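Local coordinates for probable brix-domain ribosomal biogenesis protein (Methanothermobacter thermautotrophicus, PDB 1W94), which probably takes part in ribosome biogenesis as an archaeal Imp4-like protein of the Brix family, with a predicted ability to bind ribosomal RNA, at residues 3-8 with 30-35; 102-107 with 150-155; 119-124 with 131-136. All blocks are in the same frame, centred on the assembly; numbering follows the deposited sequence.

All three contacts reach one mixed sheet, contact 1 at its edge by strand 28-29, contacts 2 and 3 on strands 145-154, 131-136 and 120-124 further across it. Contact 1 stands apart: its centre is about 22 Å from that of contact 2 and about 26 Å from that of contact 3, across the middle of the chain from the latter, and it touches neither. Contacts 2 and 3 are neighbours, with centres about 14 Å apart, because strands 145-154 and 131-136 pair in the sheet. They meet directly: Cys105 SG lies 3.5 Å from Ile123 CD1, and the indole of Trp131 packs against Leu104 and Phe152. Along the chain, the hairpin of contact 3 falls between the two segments of contact 2.

Contact 1 of 3, residues 3-8 with 30-35; sequences LLTTSR and INRGKM
This is a strand-to-loop contact at one end of the sheet, where residues 30-35, leaving strand 28-29 for helix 37-44, close against strand 3-6 and the two residues after it. The backbone share is small: Ile30 N donates to Leu4 O, nearly along the C=O axis. One residue further on, side chains take over. Thr5 OG1, anti to its own backbone N (chi1 -160°), donates to Ile30 O at 2.9 Å from above the carbonyl plane. Two residues earlier, the methyls of Leu3 cross the CG1-CD1 arm of Ile30 at about a right angle, with Leu3 CD2 3.7 Å from Ile30 CG1.

Arg32 carries the other half. CG is anti to the backbone N and the chain bends at chi2 (62°), so that the guanidinium spans two carbonyls near its plane: NH1 to Thr6 O at 2.8 Å, and NE to Met35 O, also 2.8 Å, with NH2 adding a weak bond to the latter. The bonds to Met35 O brace the type II' turn 32-35 from within, and NH1 to Thr6 O ties it to the strand; together they fix the group's rotation. The Arg8 CG methylene lies over one guanidinium face. The like charges come near without touching, Arg8 NE 4.4 Å from Arg32 NH2, and Met35 O, near both guanidinium planes, would probably ease the repulsion. A water joins Thr6 OG1 to Arg32 N, while the same hydroxyl donates to Ser7 O.

Val40 of helix 37-44 packs on Leu3, Thr5 and Arg32, whereas Leu4 and Thr6 meet Ser18 of helix 12-25; strand 3-6 also pairs with strand 48-54.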
loop_
_atom_site.group_PDB
_atom_site.type_symbol
_atom_site.label_atom_id
_atom_site.label_comp_id
_atom_site.label_asym_id
_atom_site.label_seq_id
_atom_site.Cartn_x
_atom_site.Cartn_y
_atom_site.Cartn_z
ATOM N N LEU A 3 0.515 -9.913 -4.926
ATOM C CA LEU A 3 -0.676 -10.372 -4.201
ATOM C C LEU A 3 -0.733 -9.651 -2.841
ATOM O O LEU A 3 0.264 -9.591 -2.121
ATOM C CB LEU A 3 -0.675 -11.897 -4.005
ATOM C CG LEU A 3 -1.814 -12.587 -3.196
ATOM C CD1 LEU A 3 -2.007 -14.036 -3.593
ATOM C CD2 LEU A 3 -1.520 -12.564 -1.726
ATOM N N LEU A 4 -1.899 -9.137 -2.491
ATOM C CA LEU A 4 -2.103 -8.554 -1.189
ATOM C C LEU A 4 -3.074 -9.425 -0.389
ATOM O O LEU A 4 -4.067 -9.926 -0.918
ATOM C CB LEU A 4 -2.687 -7.152 -1.343
ATOM C CG LEU A 4 -3.087 -6.172 -0.232
ATOM C CD1 LEU A 4 -3.974 -6.728 0.825
ATOM C CD2 LEU A 4 -1.905 -5.517 0.383
ATOM N N THR A 5 -2.787 -9.530 0.908
ATOM C CA THR A 5 -3.646 -10.167 1.892
ATOM C C THR A 5 -3.459 -9.443 3.236
ATOM O O THR A 5 -2.695 -8.470 3.338
ATOM C CB THR A 5 -3.344 -11.688 1.997
ATOM O OG1 THR A 5 -4.457 -12.368 2.588
ATOM C CG2 THR A 5 -2.049 -11.971 2.807
ATOM N N THR A 6 -4.192 -9.910 4.241
ATOM C CA THR A 6 -4.141 -9.364 5.591
ATOM C C THR A 6 -3.576 -10.404 6.560
ATOM O O THR A 6 -3.359 -11.555 6.193
ATOM C CB THR A 6 -5.569 -9.014 6.114
ATOM O OG1 THR A 6 -6.357 -10.220 6.235
ATOM C CG2 THR A 6 -6.276 -8.013 5.196
ATOM N N SER A 7 -3.344 -9.983 7.796
ATOM C CA SER A 7 -3.135 -10.879 8.910
ATOM C C SER A 7 -4.418 -11.724 9.145
ATOM O O SER A 7 -5.492 -11.383 8.648
ATOM C CB SER A 7 -2.804 -10.049 10.150
ATOM O OG SER A 7 -3.690 -8.942 10.289
ATOM N N ARG A 8 -4.299 -12.833 9.868
ATOM C CA ARG A 8 -5.462 -13.673 10.154
ATOM C C ARG A 8 -6.488 -12.964 11.050
ATOM O O ARG A 8 -6.115 -12.211 11.944
ATOM C CB ARG A 8 -5.021 -14.991 10.765
ATOM C CG ARG A 8 -4.431 -15.952 9.708
ATOM C CD ARG A 8 -3.948 -17.233 10.340
ATOM N NE ARG A 8 -2.630 -17.098 10.946
ATOM C CZ ARG A 8 -2.415 -16.985 12.250
ATOM N NH1 ARG A 8 -3.434 -16.993 13.115
ATOM N NH2 ARG A 8 -1.171 -16.862 12.698
ATOM N N ILE A 30 -6.513 -11.585 -1.917
ATOM C CA ILE A 30 -7.118 -12.837 -1.424
ATOM C C ILE A 30 -7.449 -12.760 0.062
ATOM O O ILE A 30 -6.703 -12.163 0.835
ATOM C CB ILE A 30 -6.212 -14.072 -1.671
ATOM C CG1 ILE A 30 -4.871 -13.919 -0.952
ATOM C CG2 ILE A 30 -6.031 -14.313 -3.191
ATOM C CD1 ILE A 30 -4.138 -15.231 -0.683
ATOM N N ASN A 31 -8.551 -13.393 0.465
ATOM C CA ASN A 31 -8.876 -13.474 1.883
ATOM C C ASN A 31 -7.844 -14.368 2.546
ATOM O O ASN A 31 -7.461 -15.440 2.018
ATOM C CB ASN A 31 -10.315 -14.004 2.130
ATOM C CG ASN A 31 -11.408 -13.016 1.650
ATOM O OD1 ASN A 31 -11.447 -11.846 2.058
ATOM N ND2 ASN A 31 -12.314 -13.504 0.804
ATOM N N ARG A 32 -7.421 -13.960 3.724
ATOM C CA ARG A 32 -6.338 -14.662 4.370
ATOM C C ARG A 32 -6.806 -16.010 4.883
ATOM O O ARG A 32 -6.038 -16.984 4.891
ATOM C CB ARG A 32 -5.740 -13.806 5.481
ATOM C CG ARG A 32 -4.607 -14.474 6.295
ATOM C CD ARG A 32 -3.395 -14.815 5.439
ATOM N NE ARG A 32 -2.317 -15.420 6.231
ATOM C CZ ARG A 32 -1.370 -14.743 6.871
ATOM N NH1 ARG A 32 -1.348 -13.406 6.826
ATOM N NH2 ARG A 32 -0.425 -15.400 7.550
ATOM N N GLY A 33 -8.077 -16.072 5.286
ATOM C CA GLY A 33 -8.621 -17.243 5.957
ATOM C C GLY A 33 -7.699 -17.685 7.087
ATOM O O GLY A 33 -7.338 -16.887 7.955
ATOM N N LYS A 34 -7.294 -18.944 7.050
ATOM C CA LYS A 34 -6.445 -19.498 8.102
ATOM C C LYS A 34 -5.051 -19.933 7.591
ATOM O O LYS A 34 -4.378 -20.763 8.216
ATOM C CB LYS A 34 -7.165 -20.681 8.768
ATOM C CG LYS A 34 -8.327 -20.326 9.679
ATOM C CD LYS A 34 -8.821 -21.630 10.380
ATOM C CE LYS A 34 -10.204 -21.482 11.007
ATOM N NZ LYS A 34 -10.267 -20.451 12.092
HETATM N N MSE A 35 -4.616 -19.372 6.467
HETATM C CA MSE A 35 -3.323 -19.734 5.887
HETATM C C MSE A 35 -2.127 -19.198 6.665
HETATM O O MSE A 35 -2.158 -18.091 7.190
HETATM C CB MSE A 35 -3.215 -19.196 4.451
HETATM C CG MSE A 35 -4.328 -19.706 3.552
HETATM SE SE MSE A 35 -4.090 -18.923 1.777
HETATM C CE MSE A 35 -3.211 -20.261 0.976
HETATM O O HOH W 1 -8.054 -11.367 4.612
#

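Contact 2 of 3, residues 102-107 with 150-155; sequences EGLCNL and RDFRVG
The ring of Phe152 and residues 103-107 of the helix form the first shell. Phe152 CG occupies the crowded position between backbone N and carbonyl carbon (chi1 71°), which sets the ring against the helix. Leu104 lies over one face: its CG is 4.1 Å from the ring centroid, 20° off the normal, a CH-pi contact offset toward the rim, and its CD2 methyl touches Phe152 CD2 at 3.8 Å. Leu104 N lies over that same face. Gly103 CA approaches Phe152 CE1 obliquely to 3.5 Å, and a side chain here would clash with that atom, so the missing CB permits so close an approach. One turn along, Leu107 slides past Val154 in the opposite direction, its CG 3.9 Å from Val154 CG2; the same methyl touches Gly103 CA.

The helix crosses strand 151-154 at 65°, the two short axes 8.5 Å apart. Further out, Ile74 packs on Leu104 and Leu107, and Trp131 on Leu104 and Phe152. Arg71 donates from NH2 to Asn106 O and from NH1 to Leu107 O, and the Cys105-Cys97 disulfide ties the helix to the preceding chain. On the strand, Arg150 and Asp151 form a classic beta bulge opposite Leu75, and Arg153 NE-H meets the syn lone pair of Asp151 OD1 in the guanidinium plane, a salt bridge.

Without a hydrogen bond between the segments, their hold rests on close fit at Gly103, the CH-pi contact and Leu107-Val154 packing.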
loop_
_atom_site.group_PDB
_atom_site.type_symbol
_atom_site.label_atom_id
_atom_site.label_comp_id
_atom_site.label_asym_id
_atom_site.label_seq_id
_atom_site.Cartn_x
_atom_site.Cartn_y
_atom_site.Cartn_z
ATOM N N GLU A 102 12.767 7.208 -0.760
ATOM C CA GLU A 102 12.968 6.272 -1.874
ATOM C C GLU A 102 12.479 4.847 -1.568
ATOM O O GLU A 102 11.964 4.169 -2.452
ATOM C CB GLU A 102 14.435 6.226 -2.291
ATOM C CG GLU A 102 15.029 7.550 -2.821
ATOM C CD GLU A 102 15.643 8.457 -1.736
ATOM O OE1 GLU A 102 15.489 8.174 -0.514
ATOM O OE2 GLU A 102 16.281 9.476 -2.129
ATOM N N GLY A 103 12.634 4.395 -0.321
ATOM C CA GLY A 103 12.244 3.036 0.051
ATOM C C GLY A 103 10.743 2.824 -0.091
ATOM O O GLY A 103 10.299 1.739 -0.469
ATOM N N LEU A 104 9.946 3.852 0.205
ATOM C CA LEU A 104 8.507 3.760 -0.032
ATOM C C LEU A 104 8.228 3.379 -1.458
ATOM O O LEU A 104 7.467 2.449 -1.711
ATOM C CB LEU A 104 7.779 5.057 0.334
ATOM C CG LEU A 104 7.824 5.369 1.819
ATOM C CD1 LEU A 104 7.261 6.772 2.104
ATOM C CD2 LEU A 104 7.062 4.268 2.621
ATOM N N CYS A 105 8.872 4.063 -2.398
ATOM C CA CYS A 105 8.673 3.792 -3.799
ATOM C C CYS A 105 9.159 2.382 -4.193
ATOM O O CYS A 105 8.498 1.703 -4.983
ATOM C CB CYS A 105 9.306 4.916 -4.663
ATOM S SG CYS A 105 8.525 6.518 -4.208
ATOM N N ASN A 106 10.310 1.963 -3.657
ATOM C CA ASN A 106 10.868 0.658 -3.976
ATOM C C ASN A 106 9.990 -0.481 -3.475
ATOM O O ASN A 106 9.708 -1.420 -4.230
ATOM C CB ASN A 106 12.317 0.551 -3.460
ATOM C CG ASN A 106 13.286 1.375 -4.295
ATOM O OD1 ASN A 106 13.136 1.489 -5.522
ATOM N ND2 ASN A 106 14.294 1.939 -3.645
ATOM N N LEU A 107 9.501 -0.370 -2.235
ATOM C CA LEU A 107 8.659 -1.415 -1.653
ATOM C C LEU A 107 7.370 -1.589 -2.456
ATOM O O LEU A 107 6.983 -2.693 -2.801
ATOM C CB LEU A 107 8.309 -1.073 -0.203
ATOM C CG LEU A 107 9.485 -1.232 0.774
ATOM C CD1 LEU A 107 9.043 -0.712 2.158
ATOM C CD2 LEU A 107 9.955 -2.682 0.820
ATOM N N ARG A 150 4.332 6.400 9.537
ATOM C CA ARG A 150 5.088 6.585 10.752
ATOM C C ARG A 150 6.560 6.237 10.582
ATOM O O ARG A 150 7.421 6.904 11.160
ATOM C CB ARG A 150 4.483 5.713 11.864
ATOM C CG ARG A 150 3.259 6.359 12.554
ATOM C CD ARG A 150 1.978 5.583 12.241
ATOM N NE ARG A 150 1.865 4.364 13.061
ATOM N N ASP A 151 6.859 5.209 9.793
ATOM C CA ASP A 151 8.247 4.747 9.662
ATOM C C ASP A 151 8.231 3.729 8.525
ATOM O O ASP A 151 7.153 3.228 8.144
ATOM C CB ASP A 151 8.674 4.132 11.020
ATOM C CG ASP A 151 10.085 3.535 11.036
ATOM O OD1 ASP A 151 10.934 3.813 10.153
ATOM O OD2 ASP A 151 10.350 2.754 11.992
ATOM N N PHE A 152 9.404 3.434 7.974
ATOM C CA PHE A 152 9.535 2.280 7.068
ATOM C C PHE A 152 10.971 1.821 7.071
ATOM O O PHE A 152 11.890 2.615 7.283
ATOM C CB PHE A 152 9.099 2.623 5.632
ATOM C CG PHE A 152 10.067 3.544 4.900
ATOM C CD1 PHE A 152 11.088 3.025 4.134
ATOM C CD2 PHE A 152 9.955 4.934 5.009
ATOM C CE1 PHE A 152 11.992 3.876 3.478
ATOM C CE2 PHE A 152 10.852 5.784 4.368
ATOM C CZ PHE A 152 11.867 5.262 3.608
ATOM N N ARG A 153 11.158 0.546 6.793
ATOM C CA ARG A 153 12.491 -0.035 6.800
ATOM C C ARG A 153 12.605 -0.970 5.629
ATOM O O ARG A 153 11.691 -1.753 5.352
ATOM C CB ARG A 153 12.714 -0.857 8.083
ATOM C CG ARG A 153 12.543 -0.114 9.404
ATOM C CD ARG A 153 13.547 1.052 9.563
ATOM N NE ARG A 153 13.168 1.888 10.713
ATOM C CZ ARG A 153 13.651 1.704 11.935
ATOM N NH1 ARG A 153 14.551 0.751 12.149
ATOM N NH2 ARG A 153 13.243 2.472 12.941
ATOM N N VAL A 154 13.755 -0.909 4.979
ATOM C CA VAL A 154 14.052 -1.741 3.823
ATOM C C VAL A 154 15.307 -2.530 4.121
ATOM O O VAL A 154 16.311 -1.942 4.523
ATOM C CB VAL A 154 14.304 -0.861 2.565
ATOM C CG1 VAL A 154 14.979 -1.661 1.472
ATOM C CG2 VAL A 154 13.025 -0.252 2.066
ATOM N N GLY A 155 15.230 -3.854 3.953
ATOM C CA GLY A 155 16.381 -4.740 4.112
ATOM C C GLY A 155 16.726 -4.957 5.571
ATOM O O GLY A 155 17.916 -5.010 5.936
#

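Contact 3 of 3, residues 119-124 with 131-136; sequences DAWSIR and WVMELM
Trp121 leaves its strand with CG beside the backbone N (chi1 -63°) and its indole turned across the hairpin (chi2 90°). Leu135 CG, anti to the backbone N (chi1 -179°), sets CD1 over the centre of that ring, beside the CB that makes the CH-pi contact, 4.2 Å from the six-membered centroid; selenomethionine Met133, bent at chi3, lays CE over the opposite face. Bends at chi2 in Arg124 and Glu134 bring NH1 and OE1 together across the strands. Ile123 continues the Trp121 side, with CG2 3.6 Å from Trp131 CE3.

Between the two faces, strands 120-124 and 131-136 form an antiparallel beta hairpin with hydrogen-bonded pairs Ala120-Met136, Ser122-Glu134 and Arg124-Val132, and non-hydrogen-bonded pairs Trp121-Leu135 and Ile123-Met133 between them. A G1 bulge at Asp119 and Ala120 ends it.

On the other face, Arg124 NH1 donates to the anti lone pair of Glu134 OE1 at 2.6 Å, and Val132 CG1 lies over the guanidinium centre. An alanine in place of Glu134 would probably leave the Arg124 guanidinium, its carboxylate partner lost, less firmly oriented.

Aromatic and aliphatic packing thus holds one face and a short salt bridge the other, which would probably stabilise the carboxylate as an anion.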
loop_
_atom_site.group_PDB
_atom_site.type_symbol
_atom_site.label_atom_id
_atom_site.label_comp_id
_atom_site.label_asym_id
_atom_site.label_seq_id
_atom_site.Cartn_x
_atom_site.Cartn_y
_atom_site.Cartn_z
ATOM N N ASP A 119 -3.968 9.639 -11.420
ATOM C CA ASP A 119 -3.853 8.205 -11.087
ATOM C C ASP A 119 -2.487 7.917 -10.476
ATOM O O ASP A 119 -1.825 6.929 -10.825
ATOM C CB ASP A 119 -4.075 7.343 -12.344
ATOM C CG ASP A 119 -5.381 7.675 -13.058
ATOM O OD1 ASP A 119 -6.449 7.527 -12.411
ATOM O OD2 ASP A 119 -5.339 8.093 -14.250
ATOM N N ALA A 120 -2.051 8.811 -9.591
ATOM C CA ALA A 120 -0.656 8.836 -9.118
ATOM C C ALA A 120 -0.530 9.173 -7.634
ATOM O O ALA A 120 -1.446 9.743 -7.044
ATOM C CB ALA A 120 0.153 9.833 -9.952
ATOM N N TRP A 121 0.597 8.807 -7.027
ATOM C CA TRP A 121 0.854 9.160 -5.648
ATOM C C TRP A 121 1.666 10.443 -5.517
ATOM O O TRP A 121 2.536 10.779 -6.348
ATOM C CB TRP A 121 1.554 8.023 -4.892
ATOM C CG TRP A 121 0.749 6.772 -4.793
ATOM C CD1 TRP A 121 0.752 5.739 -5.668
ATOM C CD2 TRP A 121 -0.191 6.424 -3.759
ATOM N NE1 TRP A 121 -0.115 4.754 -5.241
ATOM C CE2 TRP A 121 -0.707 5.157 -4.077
ATOM C CE3 TRP A 121 -0.671 7.082 -2.604
ATOM C CZ2 TRP A 121 -1.663 4.510 -3.279
ATOM C CZ3 TRP A 121 -1.612 6.409 -1.783
ATOM C CH2 TRP A 121 -2.103 5.173 -2.138
ATOM N N SER A 122 1.353 11.172 -4.456
ATOM C CA SER A 122 2.118 12.324 -4.058
ATOM C C SER A 122 2.712 11.964 -2.694
ATOM O O SER A 122 1.976 11.516 -1.817
ATOM C CB SER A 122 1.158 13.488 -3.918
ATOM O OG SER A 122 1.837 14.697 -3.787
ATOM N N ILE A 123 4.020 12.132 -2.528
ATOM C CA ILE A 123 4.700 11.940 -1.247
ATOM C C ILE A 123 5.165 13.258 -0.696
ATOM O O ILE A 123 5.824 14.041 -1.399
ATOM C CB ILE A 123 5.920 11.040 -1.384
ATOM C CG1 ILE A 123 5.473 9.636 -1.797
ATOM C CG2 ILE A 123 6.726 10.993 -0.042
ATOM C CD1 ILE A 123 6.603 8.731 -2.280
ATOM N N ARG A 124 4.810 13.547 0.553
ATOM C CA ARG A 124 5.290 14.780 1.152
ATOM C C ARG A 124 5.587 14.655 2.639
ATOM O O ARG A 124 5.171 13.697 3.269
ATOM C CB ARG A 124 4.321 15.934 0.868
ATOM C CG ARG A 124 3.260 16.154 1.935
ATOM C CD ARG A 124 1.895 15.743 1.475
ATOM N NE ARG A 124 0.829 16.261 2.344
ATOM C CZ ARG A 124 -0.469 16.052 2.138
ATOM N NH1 ARG A 124 -0.875 15.344 1.083
ATOM N NH2 ARG A 124 -1.360 16.552 2.985
ATOM N N TRP A 131 6.017 10.783 6.610
ATOM C CA TRP A 131 5.577 11.044 5.248
ATOM C C TRP A 131 4.070 10.880 5.164
ATOM O O TRP A 131 3.473 10.064 5.893
ATOM C CB TRP A 131 6.226 10.034 4.276
ATOM C CG TRP A 131 7.734 10.054 4.333
ATOM C CD1 TRP A 131 8.542 9.155 4.978
ATOM C CD2 TRP A 131 8.604 11.029 3.745
ATOM N NE1 TRP A 131 9.861 9.523 4.826
ATOM C CE2 TRP A 131 9.932 10.659 4.070
ATOM C CE3 TRP A 131 8.396 12.167 2.957
ATOM C CZ2 TRP A 131 11.049 11.396 3.644
ATOM C CZ3 TRP A 131 9.509 12.895 2.516
ATOM C CH2 TRP A 131 10.827 12.502 2.869
ATOM N N VAL A 132 3.450 11.648 4.269
ATOM C CA VAL A 132 2.082 11.374 3.829
ATOM C C VAL A 132 2.098 11.017 2.326
ATOM O O VAL A 132 2.641 11.792 1.495
ATOM C CB VAL A 132 1.124 12.564 4.120
ATOM C CG1 VAL A 132 -0.274 12.317 3.516
ATOM C CG2 VAL A 132 1.003 12.797 5.655
HETATM N N MSE A 133 1.522 9.856 2.002
HETATM C CA MSE A 133 1.375 9.405 0.638
HETATM C C MSE A 133 -0.077 9.585 0.298
HETATM O O MSE A 133 -0.944 8.926 0.869
HETATM C CB MSE A 133 1.727 7.930 0.469
HETATM C CG MSE A 133 3.166 7.615 0.688
HETATM SE SE MSE A 133 3.479 5.734 0.326
HETATM C CE MSE A 133 3.222 5.718 -1.562
ATOM N N GLU A 134 -0.334 10.488 -0.628
ATOM C CA GLU A 134 -1.685 10.826 -0.988
ATOM C C GLU A 134 -1.973 10.445 -2.437
ATOM O O GLU A 134 -1.215 10.774 -3.347
ATOM C CB GLU A 134 -1.910 12.306 -0.807
ATOM C CG GLU A 134 -3.175 12.792 -1.460
ATOM C CD GLU A 134 -3.783 13.915 -0.687
ATOM O OE1 GLU A 134 -3.009 14.780 -0.222
ATOM O OE2 GLU A 134 -5.027 13.917 -0.531
ATOM N N LEU A 135 -3.088 9.765 -2.624
ATOM C CA LEU A 135 -3.520 9.364 -3.943
ATOM C C LEU A 135 -4.157 10.555 -4.652
ATOM O O LEU A 135 -5.034 11.236 -4.086
ATOM C CB LEU A 135 -4.513 8.191 -3.846
ATOM C CG LEU A 135 -5.052 7.611 -5.157
ATOM C CD1 LEU A 135 -3.883 7.144 -5.984
ATOM C CD2 LEU A 135 -6.033 6.456 -4.883
HETATM N N MSE A 136 -3.687 10.815 -5.876
HETATM C CA MSE A 136 -4.288 11.780 -6.763
HETATM C C MSE A 136 -5.132 10.992 -7.749
HETATM O O MSE A 136 -4.674 9.999 -8.308
HETATM C CB MSE A 136 -3.216 12.574 -7.517
HETATM C CG MSE A 136 -2.218 13.340 -6.634
HETATM SE SE MSE A 136 -3.103 14.438 -5.251
HETATM C CE MSE A 136 -3.476 16.007 -6.220
#